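PDB 4AMQ: L544, which probably acts as a metal-dependent nucleotidyltransferase of the mimivirus virion, possibly linked to transcription-coupled DNA repair. Local coordinates for residues 84-89 / 170-175; 306-311 / 320-325; 31-36 / 203-208. All coordinates share one frame; numbering follows the deposited sequence.

Contact 1 of 3, residues 84-89 / 170-175; sequences QRIVDL and SEVLAG
Val87 and Leu173 meet without any flat group between them, and the same holds for Ile86 and Val172. The guanidinium of Arg85 is a flat group lying off to one side of this contact. On one of its faces sits CD2 of Leu89, 3.9 Å above the plane and displaced toward the rim. Its NE donates to the carbonyl oxygen of Val44, which ties helix 82-93 to the loop before strand 51-54.

The contact itself is two pairs of aliphatic side chains. CD2 of Leu173 comes to 3.9 Å from CG1 of Val87. The same methyl is 4.2 Å from CG2 of Val87, so it faces both branches of the valine. The two side chains meet at a slant. Leu173 has CG beside its backbone N (chi1 -67°), and the end of its chain leans toward helix 82-93. In the second pair, CG2 of Ile86 is 4.1 Å from CG1 of Val172. These side chains cross at about a right angle. Ile86 turns CG2 to the valine, while the end of its CG1 branch heads away and its side chain also packs on Val44. Val172 and Leu173 both continue onto Ile90, one turn further along helix 82-93. The contact joins the helix after strand 66-72 to the short helix after edge strand 164-167.

Tyr83 adds a polar tie through its hydroxyl, which is hydrogen-bonded to the carbonyl oxygen of Val172. Across segments 84-89 and 170-175 the contact is purely apolar and modest in area. It probably rests on van der Waals packing and partial removal of water, with Leu173 at the exposed side, while the Tyr83 hydroxyl gives a directional bond nearby.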
loop_
_atom_site.group_PDB
_atom_site.type_symbol
_atom_site.label_atom_id
_atom_site.label_comp_id
_atom_site.label_asym_id
_atom_site.label_seq_id
_atom_site.Cartn_x
_atom_site.Cartn_y
_atom_site.Cartn_z
ATOM N N GLN A 84 -25.786 0.740 -1.709
ATOM C CA GLN A 84 -26.326 -0.174 -2.708
ATOM C C GLN A 84 -25.456 -0.234 -3.965
ATOM O O GLN A 84 -25.380 -1.273 -4.623
ATOM C CB GLN A 84 -27.768 0.201 -3.065
ATOM C CG GLN A 84 -28.411 -0.713 -4.101
ATOM C CD GLN A 84 -28.459 -2.162 -3.657
ATOM O OE1 GLN A 84 -28.673 -2.458 -2.478
ATOM N NE2 GLN A 84 -28.254 -3.076 -4.600
ATOM N N ARG A 85 -24.797 0.874 -4.291
ATOM C CA ARG A 85 -23.879 0.902 -5.429
ATOM C C ARG A 85 -22.605 0.101 -5.150
ATOM O O ARG A 85 -22.010 -0.468 -6.061
ATOM C CB ARG A 85 -23.530 2.343 -5.813
ATOM C CG ARG A 85 -22.414 2.476 -6.844
ATOM C CD ARG A 85 -22.726 1.739 -8.147
ATOM N NE ARG A 85 -21.672 1.932 -9.140
ATOM C CZ ARG A 85 -21.512 1.178 -10.224
ATOM N NH1 ARG A 85 -22.338 0.170 -10.459
ATOM N NH2 ARG A 85 -20.521 1.431 -11.071
ATOM N N ILE A 86 -22.190 0.064 -3.887
ATOM C CA ILE A 86 -21.030 -0.724 -3.492
ATOM C C ILE A 86 -21.392 -2.204 -3.522
ATOM O O ILE A 86 -20.583 -3.045 -3.916
ATOM C CB ILE A 86 -20.517 -0.332 -2.091
ATOM C CG1 ILE A 86 -20.164 1.157 -2.056
ATOM C CG2 ILE A 86 -19.304 -1.163 -1.711
ATOM C CD1 ILE A 86 -19.229 1.588 -3.169
ATOM N N VAL A 87 -22.617 -2.512 -3.111
ATOM C CA VAL A 87 -23.128 -3.871 -3.185
ATOM C C VAL A 87 -23.154 -4.341 -4.634
ATOM O O VAL A 87 -22.764 -5.467 -4.936
ATOM C CB VAL A 87 -24.532 -3.981 -2.564
ATOM C CG1 VAL A 87 -25.196 -5.293 -2.959
ATOM C CG2 VAL A 87 -24.446 -3.855 -1.051
ATOM N N ASP A 88 -23.606 -3.468 -5.530
ATOM C CA ASP A 88 -23.635 -3.787 -6.954
ATOM C C ASP A 88 -22.229 -4.072 -7.477
ATOM O O ASP A 88 -22.014 -5.039 -8.202
ATOM C CB ASP A 88 -24.283 -2.652 -7.750
ATOM C CG ASP A 88 -25.758 -2.483 -7.429
ATOM O OD1 ASP A 88 -26.246 -3.156 -6.497
ATOM O OD2 ASP A 88 -26.429 -1.669 -8.102
ATOM N N LEU A 89 -21.274 -3.228 -7.106
ATOM C CA LEU A 89 -19.885 -3.443 -7.493
ATOM C C LEU A 89 -19.385 -4.802 -7.010
ATOM O O LEU A 89 -18.822 -5.578 -7.780
ATOM C CB LEU A 89 -18.989 -2.326 -6.952
ATOM C CG LEU A 89 -19.000 -1.020 -7.748
ATOM C CD1 LEU A 89 -18.212 0.062 -7.027
ATOM C CD2 LEU A 89 -18.445 -1.248 -9.149
ATOM N N SER A 170 -17.789 -9.492 2.381
ATOM C CA SER A 170 -18.880 -10.203 3.038
ATOM C C SER A 170 -19.465 -9.381 4.182
ATOM O O SER A 170 -20.661 -9.450 4.458
ATOM C CB SER A 170 -18.410 -11.564 3.552
ATOM O OG SER A 170 -17.434 -11.412 4.566
ATOM N N GLU A 171 -18.615 -8.607 4.848
ATOM C CA GLU A 171 -19.075 -7.716 5.909
ATOM C C GLU A 171 -19.925 -6.595 5.320
ATOM O O GLU A 171 -20.901 -6.162 5.929
ATOM C CB GLU A 171 -17.892 -7.149 6.703
ATOM C CG GLU A 171 -17.197 -8.177 7.596
ATOM C CD GLU A 171 -15.966 -7.629 8.302
ATOM O OE1 GLU A 171 -15.563 -6.483 8.009
ATOM O OE2 GLU A 171 -15.397 -8.347 9.151
ATOM N N VAL A 172 -19.555 -6.136 4.127
ATOM C CA VAL A 172 -20.319 -5.100 3.440
ATOM C C VAL A 172 -21.670 -5.638 2.983
ATOM O O VAL A 172 -22.707 -5.023 3.235
ATOM C CB VAL A 172 -19.555 -4.527 2.230
ATOM C CG1 VAL A 172 -20.466 -3.629 1.403
ATOM C CG2 VAL A 172 -18.330 -3.759 2.696
ATOM N N LEU A 173 -21.654 -6.790 2.317
ATOM C CA LEU A 173 -22.887 -7.442 1.889
ATOM C C LEU A 173 -23.805 -7.730 3.075
ATOM O O LEU A 173 -25.017 -7.526 2.996
ATOM C CB LEU A 173 -22.583 -8.734 1.128
ATOM C CG LEU A 173 -21.898 -8.566 -0.228
ATOM C CD1 LEU A 173 -21.663 -9.922 -0.882
ATOM C CD2 LEU A 173 -22.727 -7.665 -1.137
ATOM N N ALA A 174 -23.224 -8.204 4.174
ATOM C CA ALA A 174 -23.993 -8.455 5.388
ATOM C C ALA A 174 -24.515 -7.145 5.970
ATOM O O ALA A 174 -25.546 -7.119 6.644
ATOM C CB ALA A 174 -23.147 -9.192 6.413
ATOM N N GLY A 175 -23.793 -6.060 5.708
ATOM C CA GLY A 175 -24.191 -4.746 6.178
ATOM C C GLY A 175 -23.842 -4.488 7.630
ATOM O O GLY A 175 -24.247 -3.474 8.196
#

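Contact 2 of 3, residues 306-311 / 320-325; sequences SIIKDI and NIIDKI
Ile322 overlaps two isoleucines of the facing helix, one with each branch. Its CG2 lies 3.6 Å from CD1 of Ile308. Its CD1 lies 3.6 Å from CG2 of Ile311 and 3.9 Å from CG1 of the same residue. The end of Ile322 therefore rests against both branches of Ile311. In each pair the side chains run past one another in opposite directions, so they lie alongside rather than end to end.

Ile311 reaches Ile322 through a less usual rotamer. Its CG1 is anti to the backbone N (chi1 -159°), and CG2 is left flanked by both the backbone N and the carbonyl carbon. CG2 is the methyl that comes closest to Ile322.

The two segments belong to consecutive helices, 297-311 and 319-331, which form an antiparallel helical hairpin in the helical domain. The axes of the short segments make an angle of 154° and approach to 11.1 Å. Isoleucine branches make the contacts between them.

CD1 of Ile308 also touches CG2 of Ile325 at 3.8 Å. CD1 of Ile308 is thus shared between Ile322 and Ile325, residues one turn apart on helix 319-331. Further helices border the same apolar layer. Ile325 packs on Leu344 of helix 334-368, and Ile311 packs on Leu279 of helix 274-292. On another side of helix 297-311, Asp310 forms salt bridges with Arg282 and Lys313.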
loop_
_atom_site.group_PDB
_atom_site.type_symbol
_atom_site.label_atom_id
_atom_site.label_comp_id
_atom_site.label_asym_id
_atom_site.label_seq_id
_atom_site.Cartn_x
_atom_site.Cartn_y
_atom_site.Cartn_z
ATOM N N SER A 306 7.064 -14.306 -10.924
ATOM C CA SER A 306 7.447 -13.005 -11.460
ATOM C C SER A 306 8.615 -12.412 -10.684
ATOM O O SER A 306 9.459 -11.724 -11.254
ATOM C CB SER A 306 6.264 -12.030 -11.448
ATOM O OG SER A 306 5.975 -11.591 -10.131
ATOM N N ILE A 307 8.657 -12.679 -9.382
ATOM C CA ILE A 307 9.694 -12.120 -8.519
ATOM C C ILE A 307 11.041 -12.797 -8.750
ATOM O O ILE A 307 12.080 -12.139 -8.781
ATOM C CB ILE A 307 9.305 -12.225 -7.028
ATOM C CG1 ILE A 307 8.177 -11.241 -6.703
ATOM C CG2 ILE A 307 10.511 -11.966 -6.135
ATOM C CD1 ILE A 307 7.800 -11.196 -5.235
ATOM N N ILE A 308 11.011 -14.116 -8.917
ATOM C CA ILE A 308 12.214 -14.895 -9.194
ATOM C C ILE A 308 12.899 -14.417 -10.468
ATOM O O ILE A 308 14.119 -14.260 -10.503
ATOM C CB ILE A 308 11.895 -16.401 -9.331
ATOM C CG1 ILE A 308 11.384 -16.965 -8.007
ATOM C CG2 ILE A 308 13.127 -17.168 -9.776
ATOM C CD1 ILE A 308 12.347 -16.784 -6.858
ATOM N N LYS A 309 12.108 -14.180 -11.510
ATOM C CA LYS A 309 12.635 -13.679 -12.774
ATOM C C LYS A 309 13.262 -12.290 -12.640
ATOM O O LYS A 309 14.370 -12.053 -13.118
ATOM C CB LYS A 309 11.538 -13.645 -13.842
ATOM C CG LYS A 309 11.953 -12.927 -15.122
ATOM C CD LYS A 309 10.847 -12.943 -16.167
ATOM C CE LYS A 309 11.316 -12.344 -17.493
ATOM N NZ LYS A 309 11.584 -10.877 -17.411
ATOM N N ASP A 310 12.553 -11.376 -11.986
ATOM C CA ASP A 310 12.968 -9.972 -11.937
ATOM C C ASP A 310 14.082 -9.683 -10.934
ATOM O O ASP A 310 14.849 -8.737 -11.106
ATOM C CB ASP A 310 11.766 -9.069 -11.656
ATOM C CG ASP A 310 10.747 -9.099 -12.774
ATOM O OD1 ASP A 310 11.120 -9.479 -13.901
ATOM O OD2 ASP A 310 9.579 -8.739 -12.525
ATOM N N ILE A 311 14.164 -10.496 -9.888
ATOM C CA ILE A 311 15.147 -10.301 -8.831
ATOM C C ILE A 311 16.576 -10.387 -9.371
ATOM O O ILE A 311 17.506 -9.811 -8.797
ATOM C CB ILE A 311 14.949 -11.344 -7.714
ATOM C CG1 ILE A 311 15.588 -10.873 -6.415
ATOM C CG2 ILE A 311 15.512 -12.686 -8.124
ATOM C CD1 ILE A 311 14.936 -9.651 -5.868
ATOM N N ASN A 320 20.869 -16.700 -2.306
ATOM C CA ASN A 320 20.549 -17.889 -1.519
ATOM C C ASN A 320 19.086 -17.893 -1.101
ATOM O O ASN A 320 18.468 -18.951 -0.983
ATOM C CB ASN A 320 21.437 -17.989 -0.277
ATOM C CG ASN A 320 22.887 -18.261 -0.616
ATOM O OD1 ASN A 320 23.204 -18.735 -1.708
ATOM N ND2 ASN A 320 23.779 -17.965 0.323
ATOM N N ILE A 321 18.539 -16.702 -0.867
ATOM C CA ILE A 321 17.124 -16.555 -0.551
ATOM C C ILE A 321 16.283 -17.109 -1.695
ATOM O O ILE A 321 15.279 -17.787 -1.476
ATOM C CB ILE A 321 16.737 -15.076 -0.321
ATOM C CG1 ILE A 321 17.581 -14.459 0.799
ATOM C CG2 ILE A 321 15.249 -14.951 -0.015
ATOM C CD1 ILE A 321 17.466 -15.178 2.133
ATOM N N ILE A 322 16.709 -16.815 -2.921
ATOM C CA ILE A 322 16.027 -17.288 -4.120
ATOM C C ILE A 322 16.060 -18.814 -4.223
ATOM O O ILE A 322 15.043 -19.447 -4.530
ATOM C CB ILE A 322 16.641 -16.667 -5.394
ATOM C CG1 ILE A 322 16.609 -15.135 -5.310
ATOM C CG2 ILE A 322 15.931 -17.184 -6.644
ATOM C CD1 ILE A 322 15.226 -14.557 -5.069
ATOM N N ASP A 323 17.227 -19.404 -3.969
ATOM C CA ASP A 323 17.363 -20.858 -3.985
ATOM C C ASP A 323 16.453 -21.512 -2.942
ATOM O O ASP A 323 15.844 -22.550 -3.200
ATOM C CB ASP A 323 18.818 -21.276 -3.749
ATOM C CG ASP A 323 19.746 -20.813 -4.858
ATOM O OD1 ASP A 323 19.243 -20.483 -5.956
ATOM O OD2 ASP A 323 20.977 -20.784 -4.638
ATOM N N LYS A 324 16.365 -20.903 -1.761
ATOM C CA LYS A 324 15.469 -21.386 -0.712
ATOM C C LYS A 324 14.004 -21.343 -1.153
ATOM O O LYS A 324 13.205 -22.198 -0.771
ATOM C CB LYS A 324 15.649 -20.572 0.571
ATOM C CG LYS A 324 16.953 -20.838 1.303
ATOM C CD LYS A 324 16.856 -20.465 2.786
ATOM C CE LYS A 324 16.642 -18.979 3.006
ATOM N NZ LYS A 324 16.444 -18.649 4.453
ATOM N N ILE A 325 13.653 -20.346 -1.959
ATOM C CA ILE A 325 12.288 -20.219 -2.457
ATOM C C ILE A 325 11.981 -21.316 -3.474
ATOM O O ILE A 325 10.872 -21.849 -3.501
ATOM C CB ILE A 325 12.031 -18.811 -3.049
ATOM C CG1 ILE A 325 11.763 -17.810 -1.924
ATOM C CG2 ILE A 325 10.859 -18.821 -4.003
ATOM C CD1 ILE A 325 11.859 -16.358 -2.354
#

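Contact 3 of 3, residues 31-36 / 203-208; sequences ERYIKN and VKIEYY
Ile34 and Ile205 share one side-chain shape, with CG1 beside the backbone N (chi1 -69° and -64°) and the chain then extended to CD1. This brings their terminal methyls together, CD1 to CD1, at 4.2 Å. The isoleucines are inclined to each other, neither parallel nor square. Tyr33 takes the other course, with CG anti to the backbone N (chi1 174°). Its ring is carried toward residues 203-208, where CE2 comes to 4.4 Å from CG2 of Ile205. The methyl approaches the ring obliquely. Ile205 thus meets Ile34 with one branch and Tyr33 with the other.

The hydroxyl of Tyr33 is hydrogen-bonded to NE2 of Gln98, which also bonds to the carbonyl oxygen of Lys204. Gln98 therefore bridges the tyrosine and the end of strand 196-204. Separately, within helix 28-42, Lys35 NZ makes a salt bridge of 2.8 Å to Glu31 OE2, using the oxygen's anti lone pair. The other carboxylate oxygen of Glu31 pairs with Arg60, so both its oxygens are held.

Ile34 and Ile205 also pack on Phe212 of strand 209-217. The next residue, Asp213, binds manganese together with Asp66 and Asp68 of strand 66-72. The contact sets helix 28-42 against Ile205, the first residue after strand 196-204. A helix packed on a mixed sheet that carries Asp66, Asp68 and Asp213 on neighbouring strands is consistent with the nucleotidyltransferase fold of the DNA polymerase beta type.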
loop_
_atom_site.group_PDB
_atom_site.type_symbol
_atom_site.label_atom_id
_atom_site.label_comp_id
_atom_site.label_asym_id
_atom_site.label_seq_id
_atom_site.Cartn_x
_atom_site.Cartn_y
_atom_site.Cartn_z
ATOM N N GLU A 31 -1.962 2.056 -20.334
ATOM C CA GLU A 31 -2.807 3.099 -19.752
ATOM C C GLU A 31 -4.211 3.066 -20.348
ATOM O O GLU A 31 -5.207 3.142 -19.627
ATOM C CB GLU A 31 -2.187 4.488 -19.954
ATOM C CG GLU A 31 -2.965 5.612 -19.267
ATOM C CD GLU A 31 -2.416 7.001 -19.567
ATOM O OE1 GLU A 31 -1.195 7.136 -19.789
ATOM O OE2 GLU A 31 -3.213 7.962 -19.585
ATOM N N ARG A 32 -4.284 2.950 -21.670
ATOM C CA ARG A 32 -5.567 2.899 -22.360
ATOM C C ARG A 32 -6.353 1.664 -21.927
ATOM O O ARG A 32 -7.559 1.735 -21.695
ATOM C CB ARG A 32 -5.364 2.898 -23.879
ATOM C CG ARG A 32 -6.583 3.341 -24.682
ATOM C CD ARG A 32 -6.577 4.846 -24.940
ATOM N NE ARG A 32 -6.927 5.631 -23.757
ATOM C CZ ARG A 32 -8.146 6.103 -23.510
ATOM N NH1 ARG A 32 -9.136 5.870 -24.362
ATOM N NH2 ARG A 32 -8.376 6.810 -22.410
ATOM N N TYR A 33 -5.664 0.530 -21.817
ATOM C CA TYR A 33 -6.299 -0.694 -21.343
ATOM C C TYR A 33 -6.874 -0.494 -19.945
ATOM O O TYR A 33 -7.999 -0.903 -19.665
ATOM C CB TYR A 33 -5.308 -1.858 -21.340
ATOM C CG TYR A 33 -5.867 -3.124 -20.729
ATOM C CD1 TYR A 33 -6.717 -3.951 -21.452
ATOM C CD2 TYR A 33 -5.543 -3.495 -19.429
ATOM C CE1 TYR A 33 -7.230 -5.112 -20.899
ATOM C CE2 TYR A 33 -6.052 -4.650 -18.866
ATOM C CZ TYR A 33 -6.895 -5.455 -19.604
ATOM O OH TYR A 33 -7.403 -6.609 -19.047
ATOM N N ILE A 34 -6.093 0.143 -19.075
ATOM C CA ILE A 34 -6.531 0.430 -17.714
ATOM C C ILE A 34 -7.754 1.343 -17.709
ATOM O O ILE A 34 -8.764 1.038 -17.071
ATOM C CB ILE A 34 -5.395 1.056 -16.875
ATOM C CG1 ILE A 34 -4.304 0.015 -16.603
ATOM C CG2 ILE A 34 -5.936 1.609 -15.566
ATOM C CD1 ILE A 34 -3.114 0.548 -15.834
ATOM N N LYS A 35 -7.666 2.453 -18.432
ATOM C CA LYS A 35 -8.761 3.418 -18.494
ATOM C C LYS A 35 -10.003 2.876 -19.199
ATOM O O LYS A 35 -11.127 3.195 -18.817
ATOM C CB LYS A 35 -8.300 4.704 -19.176
ATOM C CG LYS A 35 -7.258 5.484 -18.399
ATOM C CD LYS A 35 -6.740 6.640 -19.228
ATOM C CE LYS A 35 -6.303 7.800 -18.355
ATOM N NZ LYS A 35 -5.797 8.935 -19.174
ATOM N N ASN A 36 -9.804 2.058 -20.227
ATOM C CA ASN A 36 -10.927 1.547 -21.011
ATOM C C ASN A 36 -11.549 0.259 -20.478
ATOM O O ASN A 36 -12.767 0.097 -20.505
ATOM C CB ASN A 36 -10.524 1.349 -22.474
ATOM C CG ASN A 36 -10.281 2.658 -23.194
ATOM O OD1 ASN A 36 -10.699 3.722 -22.735
ATOM N ND2 ASN A 36 -9.607 2.586 -24.336
ATOM N N VAL A 203 -5.986 -6.102 -8.853
ATOM C CA VAL A 203 -6.404 -6.410 -10.208
ATOM C C VAL A 203 -5.283 -7.104 -10.959
ATOM O O VAL A 203 -4.162 -6.609 -11.025
ATOM C CB VAL A 203 -6.820 -5.129 -10.971
ATOM C CG1 VAL A 203 -7.189 -5.449 -12.419
ATOM C CG2 VAL A 203 -7.977 -4.440 -10.260
ATOM N N LYS A 204 -5.586 -8.262 -11.523
ATOM C CA LYS A 204 -4.610 -8.945 -12.347
ATOM C C LYS A 204 -4.581 -8.281 -13.714
ATOM O O LYS A 204 -5.447 -8.525 -14.552
ATOM C CB LYS A 204 -4.950 -10.425 -12.481
ATOM C CG LYS A 204 -3.827 -11.230 -13.092
ATOM C CD LYS A 204 -4.277 -12.619 -13.488
ATOM C CE LYS A 204 -3.141 -13.377 -14.156
ATOM N NZ LYS A 204 -3.584 -14.701 -14.671
ATOM N N ILE A 205 -3.592 -7.425 -13.931
ATOM C CA ILE A 205 -3.478 -6.725 -15.205
ATOM C C ILE A 205 -2.869 -7.649 -16.253
ATOM O O ILE A 205 -3.461 -7.871 -17.312
ATOM C CB ILE A 205 -2.646 -5.440 -15.079
ATOM C CG1 ILE A 205 -3.346 -4.451 -14.148
ATOM C CG2 ILE A 205 -2.427 -4.816 -16.445
ATOM C CD1 ILE A 205 -2.586 -3.156 -13.955
ATOM N N GLU A 206 -1.691 -8.190 -15.953
ATOM C CA GLU A 206 -1.068 -9.182 -16.824
ATOM C C GLU A 206 -0.694 -10.455 -16.064
ATOM O O GLU A 206 -1.524 -11.344 -15.901
ATOM C CB GLU A 206 0.154 -8.597 -17.537
ATOM C CG GLU A 206 -0.194 -7.590 -18.621
ATOM C CD GLU A 206 1.033 -6.975 -19.262
ATOM O OE1 GLU A 206 2.158 -7.405 -18.930
ATOM O OE2 GLU A 206 0.873 -6.058 -20.096
ATOM N N TYR A 207 0.549 -10.529 -15.591
ATOM C CA TYR A 207 1.059 -11.735 -14.939
ATOM C C TYR A 207 0.772 -11.823 -13.436
ATOM O O TYR A 207 0.878 -12.900 -12.850
ATOM C CB TYR A 207 2.566 -11.867 -15.171
ATOM C CG TYR A 207 2.961 -12.078 -16.615
ATOM C CD1 TYR A 207 3.149 -10.999 -17.467
ATOM C CD2 TYR A 207 3.156 -13.357 -17.124
ATOM C CE1 TYR A 207 3.514 -11.184 -18.787
ATOM C CE2 TYR A 207 3.523 -13.554 -18.443
ATOM C CZ TYR A 207 3.700 -12.463 -19.269
ATOM O OH TYR A 207 4.064 -12.647 -20.583
ATOM N N TYR A 208 0.424 -10.700 -12.813
ATOM C CA TYR A 208 0.192 -10.678 -11.367
ATOM C C TYR A 208 -0.670 -9.481 -10.935
ATOM O O TYR A 208 -0.856 -8.539 -11.704
ATOM C CB TYR A 208 1.533 -10.699 -10.618
ATOM C CG TYR A 208 2.430 -9.517 -10.928
ATOM C CD1 TYR A 208 2.213 -8.281 -10.325
ATOM C CD2 TYR A 208 3.495 -9.636 -11.817
ATOM C CE1 TYR A 208 3.027 -7.196 -10.598
ATOM C CE2 TYR A 208 4.318 -8.554 -12.097
ATOM C CZ TYR A 208 4.074 -7.335 -11.484
ATOM O OH TYR A 208 4.879 -6.248 -11.750
#

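Overall arrangement
Contacts 1 and 3 belong to the nucleotidyltransferase domain, and contact 2 to the helical domain. Along the chain, contact 1 is nested inside the loop closed by contact 3, and contact 2 follows both. Contact 1 joins helices that follow strands 66-72 and 164-167 of the mixed sheet, and contact 3 sets helix 28-42 on the turn after its strand 196-204. Their centres are 24 Å apart, and their nearest atoms about 11 Å apart. Contact 2 is more remote from contact 1, with centres 38 Å apart. Contacts 2 and 3 have centres 25 Å apart yet touch, where OG of Ser306 packs 3.6 Å from CD2 of Tyr208. This turn is one place where the two family regions meet.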